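Local structure of autoinducer 2 sensor kinase/phosphatase LuxQ (Vibrio cholerae, 3C38) at residues 30-35 with 173-178. The protein senses AI-2, bound to LuxP, through the periplasmic domain described here and switches from histidine kinase to phosphatase activity at high cell density. Numbering follows the deposited sequence.
Sequences QSLFDF and SGSNSE
Leu32 reaches across from the long helix 22-47 and sets one methyl, CD1, on the face of the peptide that joins Gly174 to Ser175, close to where helix 165-174 runs out. CD1 stands almost straight above that peptide plane, 3.3 Å from Gly174 C and 3.4 Å from Ser175 N, which is tight packing. The outward reach comes from the torsions: CG lies anti to the carbonyl carbon (chi1 -77°), and the second torsion, nearly extended, makes CD1 the far end of the chain. The other methyl, CD2, turns to the flank and lies 4.1 Å from Gly174 CA. Glycine suits this place because the position where a side chain would begin faces Leu32, and its absence leaves room for CD2 beside the CA. Ser175 adds its CB, 3.7 Å from Leu32 CD1, while its hydroxyl lies within hydrogen-bonding reach of the carbonyls of Ile171 and Arg172 in the last turn of helix 165-174, which would have to share its one proton. Just beyond, Asn176 takes up positive phi (54°), which asparagine tolerates well, and completes a Schellman motif, with its N 2.7 Å from Ser173 O.

Elsewhere on helix 22-47, Gln30 and Phe33 pack against strand 216-225 of the four-stranded sheet in this Cache-clan domain. Asp34 OD1 accepts a hydrogen bond from Gln30 NE2 and lies in the amide plane of Gln30; NE2 approaches on the syn side but 33° out of the carboxylate plane.

No hydrogen bond crosses between 30-35 and 173-178. With only 106 Å² buried, this small surface contact probably gains from dispersion and from the partial removal of water around one leucine, an attachment that seems to depend on shape rather than polar pairing.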
ATOM      1  N   GLN A  30     -11.849   7.810   3.559  1.00 33.82           N
ATOM      2  CA  GLN A  30     -11.332   6.782   4.451  1.00 34.52           C
ATOM      3  C   GLN A  30     -11.869   5.404   4.074  1.00 35.14           C
ATOM      4  O   GLN A  30     -11.128   4.417   4.106  1.00 34.69           O
ATOM      5  CB  GLN A  30     -11.721   7.094   5.901  1.00 36.06           C
ATOM      6  CG  GLN A  30     -11.285   6.042   6.912  1.00 33.03           C
ATOM      7  CD  GLN A  30      -9.784   5.954   7.056  1.00 33.57           C
ATOM      8  OE1 GLN A  30      -9.121   6.945   7.346  1.00 34.00           O
ATOM      9  NE2 GLN A  30      -9.238   4.763   6.855  1.00 32.98           N
ATOM     10  N   SER A  31     -13.149   5.339   3.717  1.00 33.99           N
ATOM     11  CA  SER A  31     -13.756   4.058   3.360  1.00 36.63           C
ATOM     12  C   SER A  31     -13.195   3.554   2.042  1.00 34.31           C
ATOM     13  O   SER A  31     -12.958   2.354   1.874  1.00 34.02           O
ATOM     14  CB  SER A  31     -15.287   4.169   3.268  1.00 36.39           C
ATOM     15  OG  SER A  31     -15.694   4.890   2.119  1.00 41.50           O
ATOM     16  N   LEU A  32     -12.989   4.473   1.104  1.00 34.01           N
ATOM     17  CA  LEU A  32     -12.426   4.094  -0.174  1.00 31.34           C
ATOM     18  C   LEU A  32     -11.023   3.547   0.083  1.00 29.71           C
ATOM     19  O   LEU A  32     -10.633   2.531  -0.493  1.00 30.39           O
ATOM     20  CB  LEU A  32     -12.423   5.296  -1.115  1.00 32.94           C
ATOM     21  CG  LEU A  32     -13.836   5.560  -1.674  1.00 36.59           C
ATOM     22  CD1 LEU A  32     -13.883   6.900  -2.399  1.00 35.66           C
ATOM     23  CD2 LEU A  32     -14.223   4.421  -2.640  1.00 36.82           C
ATOM     24  N   PHE A  33     -10.283   4.190   0.982  1.00 30.40           N
ATOM     25  CA  PHE A  33      -8.938   3.735   1.347  1.00 28.82           C
ATOM     26  C   PHE A  33      -9.049   2.339   1.982  1.00 29.14           C
ATOM     27  O   PHE A  33      -8.372   1.397   1.564  1.00 29.06           O
ATOM     28  CB  PHE A  33      -8.315   4.716   2.338  1.00 28.88           C
ATOM     29  CG  PHE A  33      -6.929   4.343   2.793  1.00 28.16           C
ATOM     30  CD1 PHE A  33      -6.682   4.061   4.139  1.00 27.94           C
ATOM     31  CD2 PHE A  33      -5.864   4.306   1.894  1.00 24.03           C
ATOM     32  CE1 PHE A  33      -5.373   3.750   4.585  1.00 26.39           C
ATOM     33  CE2 PHE A  33      -4.571   3.999   2.326  1.00 23.25           C
ATOM     34  CZ  PHE A  33      -4.329   3.722   3.678  1.00 23.68           C
ATOM     35  N   ASP A  34      -9.913   2.206   2.983  1.00 30.93           N
ATOM     36  CA  ASP A  34     -10.123   0.916   3.650  1.00 31.88           C
ATOM     37  C   ASP A  34     -10.463  -0.160   2.627  1.00 31.16           C
ATOM     38  O   ASP A  34      -9.958  -1.282   2.696  1.00 31.55           O
ATOM     39  CB  ASP A  34     -11.286   0.990   4.646  1.00 32.67           C
ATOM     40  CG  ASP A  34     -11.019   1.928   5.787  1.00 31.57           C
ATOM     41  OD1 ASP A  34      -9.830   2.202   6.056  1.00 32.02           O
ATOM     42  OD2 ASP A  34     -12.001   2.375   6.426  1.00 34.49           O
ATOM     43  N   PHE A  35     -11.323   0.190   1.679  1.00 30.77           N
ATOM     44  CA  PHE A  35     -11.731  -0.757   0.654  1.00 31.08           C
ATOM     45  C   PHE A  35     -10.542  -1.386  -0.082  1.00 31.66           C
ATOM     46  O   PHE A  35     -10.503  -2.609  -0.274  1.00 33.70           O
ATOM     47  CB  PHE A  35     -12.684  -0.089  -0.348  1.00 29.13           C
ATOM     48  CG  PHE A  35     -13.274  -1.051  -1.339  1.00 28.40           C
ATOM     49  CD1 PHE A  35     -14.273  -1.945  -0.951  1.00 29.24           C
ATOM     50  CD2 PHE A  35     -12.782  -1.120  -2.641  1.00 30.28           C
ATOM     51  CE1 PHE A  35     -14.773  -2.904  -1.847  1.00 28.72           C
ATOM     52  CE2 PHE A  35     -13.267  -2.071  -3.547  1.00 29.66           C
ATOM     53  CZ  PHE A  35     -14.267  -2.968  -3.147  1.00 30.16           C
ATOM     54  N   SER A 173     -11.955   9.178  -7.966  1.00 29.11           N
ATOM     55  CA  SER A 173     -13.163   8.868  -8.709  1.00 31.17           C
ATOM     56  C   SER A 173     -14.244   8.326  -7.778  1.00 31.24           C
ATOM     57  O   SER A 173     -15.391   8.781  -7.824  1.00 31.41           O
ATOM     58  CB  SER A 173     -12.870   7.870  -9.834  1.00 30.57           C
ATOM     59  OG  SER A 173     -12.511   6.601  -9.323  1.00 35.52           O
ATOM     60  N   GLY A 174     -13.867   7.375  -6.928  1.00 29.50           N
ATOM     61  CA  GLY A 174     -14.807   6.791  -5.991  1.00 29.00           C
ATOM     62  C   GLY A 174     -15.489   7.816  -5.105  1.00 32.49           C
ATOM     63  O   GLY A 174     -16.593   7.576  -4.606  1.00 32.15           O
ATOM     64  N   SER A 175     -14.841   8.960  -4.901  1.00 30.28           N
ATOM     65  CA  SER A 175     -15.409  10.014  -4.073  1.00 30.86           C
ATOM     66  C   SER A 175     -15.879  11.173  -4.944  1.00 33.19           C
ATOM     67  O   SER A 175     -16.360  12.186  -4.437  1.00 33.68           O
ATOM     68  CB  SER A 175     -14.370  10.522  -3.064  1.00 32.63           C
ATOM     69  OG  SER A 175     -13.235  11.073  -3.713  1.00 29.23           O
ATOM     70  N   ASN A 176     -15.733  11.012  -6.254  1.00 33.32           N
ATOM     71  CA  ASN A 176     -16.121  12.034  -7.219  1.00 36.74           C
ATOM     72  C   ASN A 176     -15.478  13.381  -6.913  1.00 38.37           C
ATOM     73  O   ASN A 176     -16.073  14.431  -7.147  1.00 39.75           O
ATOM     74  CB  ASN A 176     -17.640  12.183  -7.251  1.00 37.51           C
ATOM     75  CG  ASN A 176     -18.339  10.905  -7.701  1.00 42.48           C
ATOM     76  OD1 ASN A 176     -18.836  10.126  -6.876  1.00 43.40           O
ATOM     77  ND2 ASN A 176     -18.362  10.672  -9.015  1.00 41.53           N
ATOM     78  N   SER A 177     -14.255  13.341  -6.393  1.00 36.40           N
ATOM     79  CA  SER A 177     -13.533  14.555  -6.052  1.00 35.77           C
ATOM     80  C   SER A 177     -12.880  15.156  -7.286  1.00 36.05           C
ATOM     81  O   SER A 177     -12.535  14.443  -8.228  1.00 37.49           O
ATOM     82  CB  SER A 177     -12.459  14.254  -5.002  1.00 35.28           C
ATOM     83  OG  SER A 177     -13.027  13.754  -3.804  1.00 36.19           O
ATOM     84  N   GLU A 178     -12.718  16.474  -7.271  1.00 36.17           N
ATOM     85  CA  GLU A 178     -12.094  17.200  -8.375  1.00 35.96           C
ATOM     86  C   GLU A 178     -10.646  16.766  -8.528  1.00 33.10           C
ATOM     87  O   GLU A 178     -10.184  16.450  -9.623  1.00 33.22           O
ATOM     88  CB  GLU A 178     -12.090  18.690  -8.082  1.00 38.87           C
ATOM     89  CG  GLU A 178     -12.981  19.534  -8.940  1.00 47.45           C
ATOM     90  CD  GLU A 178     -12.807  21.000  -8.606  1.00 51.02           C
ATOM     91  OE1 GLU A 178     -11.783  21.599  -9.029  1.00 50.92           O
ATOM     92  OE2 GLU A 178     -13.687  21.535  -7.896  1.00 51.71           O
TER